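Local coordinates for protein erythrocyte binding antigen 140 (Plasmodium falciparum, PDB 4GF2) that probably binds a receptor on the host erythrocyte surface through tandem Duffy-binding-like domains during parasite invasion, at residues S393-S398 against K455-V460. The protein carries 3 engineered substitutions. Residues are numbered along the deposited sequence; the frame is centred on the assembly and turned at random.
Sequences SIIQNS and KVMSAV
Ile-395 and Met-457 carry this buried contact inside the second Duffy-binding-like domain, where helix 388-407 packs against segment 455-460, at the C-terminal part of helix 435-457. Their side chains run past each other in opposite directions. The gamma methyl CG2 of Ile-395 lies 4.1 Å from CB of Met-457, at the root of the methionine, while the thioether chain reaches across until its terminal CE stands 3.7 Å from the backbone O of Ile-395. A bend at the last torsion of Met-457 (chi3 75°) turns that methyl onto the helix, and the same CE lies 4.1 Å from CG2 of Ile-395. The isoleucine is therefore met at its methyl branch by both the base and the end of one side chain. With CG1 set beside its own backbone N (chi1 -70°), the longer branch of Ile-395 leads to the other part of the contact, where CD1 meets CG2 of Val-460 at 4.1 Å.

Packing thins beyond this central pair to single contacts by Val-460 and Ser-398, yet all four touching residues are buried, away from solvent. Ser-398, one turn on from Ile-395, offers just its CB to CE of Met-457, at 4.4 Å, and its OG is hydrogen-bonded to OE2 of Glu-375 and to NH1 of Arg-344. Helix 361-382 adds Leu-379 beside Ile-395 and Ser-398, and Ser-372 beside Met-457.

No hydrogen bond or salt bridge links the two segments, and the CA atoms of Ile-395 and Met-457 remain 7.2 Å apart. Cohesion rests mainly on dispersion between apolar groups, with methyls also against backbone carbonyl oxygens, and, given the burial, probably on exclusion of water. Shape and burial thus hold the segments together, with polar pairing at the edges, at Ser-398 OG and between Val-460 O and NZ of Lys-380.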
ATOM      1  N   SER A 393      -3.235  14.693 -26.154  1.00 63.71           N
ATOM      2  CA  SER A 393      -3.578  13.429 -26.797  1.00 64.68           C
ATOM      3  C   SER A 393      -2.459  12.392 -26.663  1.00 60.13           C
ATOM      4  O   SER A 393      -2.730  11.200 -26.542  1.00 58.05           O
ATOM      5  CB  SER A 393      -3.946  13.649 -28.268  1.00 72.17           C
ATOM      6  OG  SER A 393      -2.922  14.328 -28.972  1.00 75.35           O
ATOM      7  N   ILE A 394      -1.210  12.844 -26.668  1.00 59.14           N
ATOM      8  CA  ILE A 394      -0.073  11.939 -26.524  1.00 56.43           C
ATOM      9  C   ILE A 394      -0.044  11.292 -25.140  1.00 55.62           C
ATOM     10  O   ILE A 394       0.321  10.123 -25.001  1.00 55.87           O
ATOM     11  CB  ILE A 394       1.261  12.667 -26.758  1.00 56.92           C
ATOM     12  CG1 ILE A 394       1.397  13.055 -28.229  1.00 60.03           C
ATOM     13  CG2 ILE A 394       2.424  11.781 -26.352  1.00 53.23           C
ATOM     14  CD1 ILE A 394       2.636  13.870 -28.537  1.00 62.02           C
ATOM     15  N   ILE A 395      -0.414  12.057 -24.117  1.00 55.26           N
ATOM     16  CA  ILE A 395      -0.454  11.541 -22.754  1.00 51.47           C
ATOM     17  C   ILE A 395      -1.569  10.513 -22.634  1.00 52.05           C
ATOM     18  O   ILE A 395      -1.416   9.488 -21.969  1.00 49.56           O
ATOM     19  CB  ILE A 395      -0.685  12.669 -21.725  1.00 50.23           C
ATOM     20  CG1 ILE A 395       0.546  13.575 -21.630  1.00 50.19           C
ATOM     21  CG2 ILE A 395      -1.015  12.097 -20.352  1.00 46.64           C
ATOM     22  CD1 ILE A 395       1.787  12.883 -21.109  1.00 45.91           C
ATOM     23  N   GLN A 396      -2.691  10.789 -23.291  1.00 55.03           N
ATOM     24  CA  GLN A 396      -3.836   9.889 -23.248  1.00 53.47           C
ATOM     25  C   GLN A 396      -3.537   8.579 -23.967  1.00 52.38           C
ATOM     26  O   GLN A 396      -4.042   7.529 -23.576  1.00 50.66           O
ATOM     27  CB  GLN A 396      -5.073  10.552 -23.855  1.00 55.49           C
ATOM     28  CG  GLN A 396      -5.733  11.565 -22.943  1.00 58.85           C
ATOM     29  CD  GLN A 396      -7.094  12.011 -23.450  1.00 66.06           C
ATOM     30  OE1 GLN A 396      -7.618  11.469 -24.423  1.00 67.66           O
ATOM     31  NE2 GLN A 396      -7.674  13.004 -22.787  1.00 71.88           N
ATOM     32  N   ASN A 397      -2.723   8.643 -25.019  1.00 53.21           N
ATOM     33  CA  ASN A 397      -2.316   7.434 -25.735  1.00 50.27           C
ATOM     34  C   ASN A 397      -1.658   6.421 -24.796  1.00 44.74           C
ATOM     35  O   ASN A 397      -2.059   5.256 -24.747  1.00 44.68           O
ATOM     36  CB  ASN A 397      -1.364   7.770 -26.891  1.00 50.30           C
ATOM     37  CG  ASN A 397      -2.075   8.407 -28.077  1.00 52.07           C
ATOM     38  OD1 ASN A 397      -3.286   8.256 -28.251  1.00 53.29           O
ATOM     39  ND2 ASN A 397      -1.314   9.112 -28.909  1.00 51.84           N
ATOM     40  N   SER A 398      -0.658   6.864 -24.042  1.00 41.00           N
ATOM     41  CA  SER A 398       0.046   5.968 -23.129  1.00 40.13           C
ATOM     42  C   SER A 398      -0.825   5.598 -21.931  1.00 43.09           C
ATOM     43  O   SER A 398      -0.771   4.476 -21.432  1.00 41.33           O
ATOM     44  CB  SER A 398       1.362   6.593 -22.666  1.00 38.67           C
ATOM     45  OG  SER A 398       2.308   6.583 -23.723  1.00 38.19           O
ATOM     46  N   LYS A 455      -4.736  11.370 -12.794  1.00 52.79           N
ATOM     47  CA  LYS A 455      -4.365  12.533 -11.996  1.00 55.81           C
ATOM     48  C   LYS A 455      -2.866  12.799 -12.063  1.00 53.06           C
ATOM     49  O   LYS A 455      -2.444  13.934 -12.285  1.00 54.19           O
ATOM     50  CB  LYS A 455      -4.790  12.351 -10.537  1.00 59.36           C
ATOM     51  CG  LYS A 455      -6.223  12.766 -10.250  1.00 65.34           C
ATOM     52  CD  LYS A 455      -6.587  12.563  -8.787  1.00 68.77           C
ATOM     53  CE  LYS A 455      -7.988  13.075  -8.495  1.00 75.57           C
ATOM     54  NZ  LYS A 455      -8.386  12.852  -7.080  1.00 79.03           N
ATOM     55  N   VAL A 456      -2.061  11.756 -11.873  1.00 51.37           N
ATOM     56  CA  VAL A 456      -0.613  11.933 -11.835  1.00 53.11           C
ATOM     57  C   VAL A 456      -0.040  12.190 -13.225  1.00 55.85           C
ATOM     58  O   VAL A 456       0.930  12.933 -13.369  1.00 61.98           O
ATOM     59  CB  VAL A 456       0.117  10.729 -11.175  1.00 49.23           C
ATOM     60  CG1 VAL A 456      -0.377  10.520  -9.752  1.00 49.66           C
ATOM     61  CG2 VAL A 456      -0.055   9.465 -11.993  1.00 46.74           C
ATOM     62  N   MET A 457      -0.640  11.592 -14.249  1.00 50.87           N
ATOM     63  CA  MET A 457      -0.155  11.776 -15.613  1.00 47.51           C
ATOM     64  C   MET A 457      -0.533  13.149 -16.145  1.00 52.11           C
ATOM     65  O   MET A 457       0.205  13.742 -16.926  1.00 54.28           O
ATOM     66  CB  MET A 457      -0.713  10.696 -16.542  1.00 43.02           C
ATOM     67  CG  MET A 457      -0.193   9.295 -16.255  1.00 38.89           C
ATOM     68  SD  MET A 457      -0.705   8.115 -17.520  1.00 44.86           S
ATOM     69  CE  MET A 457       0.390   8.550 -18.866  1.00 52.73           C
ATOM     70  N   SER A 458      -1.686  13.651 -15.715  1.00 54.61           N
ATOM     71  CA  SER A 458      -2.190  14.929 -16.195  1.00 60.62           C
ATOM     72  C   SER A 458      -1.463  16.099 -15.543  1.00 60.60           C
ATOM     73  O   SER A 458      -1.657  17.255 -15.931  1.00 63.59           O
ATOM     74  CB  SER A 458      -3.691  15.041 -15.923  1.00 67.68           C
ATOM     75  OG  SER A 458      -3.971  14.989 -14.534  1.00 71.04           O
ATOM     76  N   ALA A 459      -0.625  15.795 -14.558  1.00 57.92           N
ATOM     77  CA  ALA A 459       0.080  16.827 -13.806  1.00 59.53           C
ATOM     78  C   ALA A 459       1.136  17.540 -14.644  1.00 59.81           C
ATOM     79  O   ALA A 459       1.569  18.638 -14.299  1.00 62.89           O
ATOM     80  CB  ALA A 459       0.720  16.223 -12.573  1.00 56.86           C
ATOM     81  N   VAL A 460       1.552  16.919 -15.744  1.00 57.61           N
ATOM     82  CA  VAL A 460       2.592  17.504 -16.586  1.00 59.99           C
ATOM     83  C   VAL A 460       2.029  18.407 -17.685  1.00 64.19           C
ATOM     84  O   VAL A 460       2.782  18.920 -18.514  1.00 67.43           O
ATOM     85  CB  VAL A 460       3.465  16.419 -17.237  1.00 57.15           C
ATOM     86  CG1 VAL A 460       4.041  15.499 -16.174  1.00 54.05           C
ATOM     87  CG2 VAL A 460       2.664  15.628 -18.263  1.00 56.54           C
TER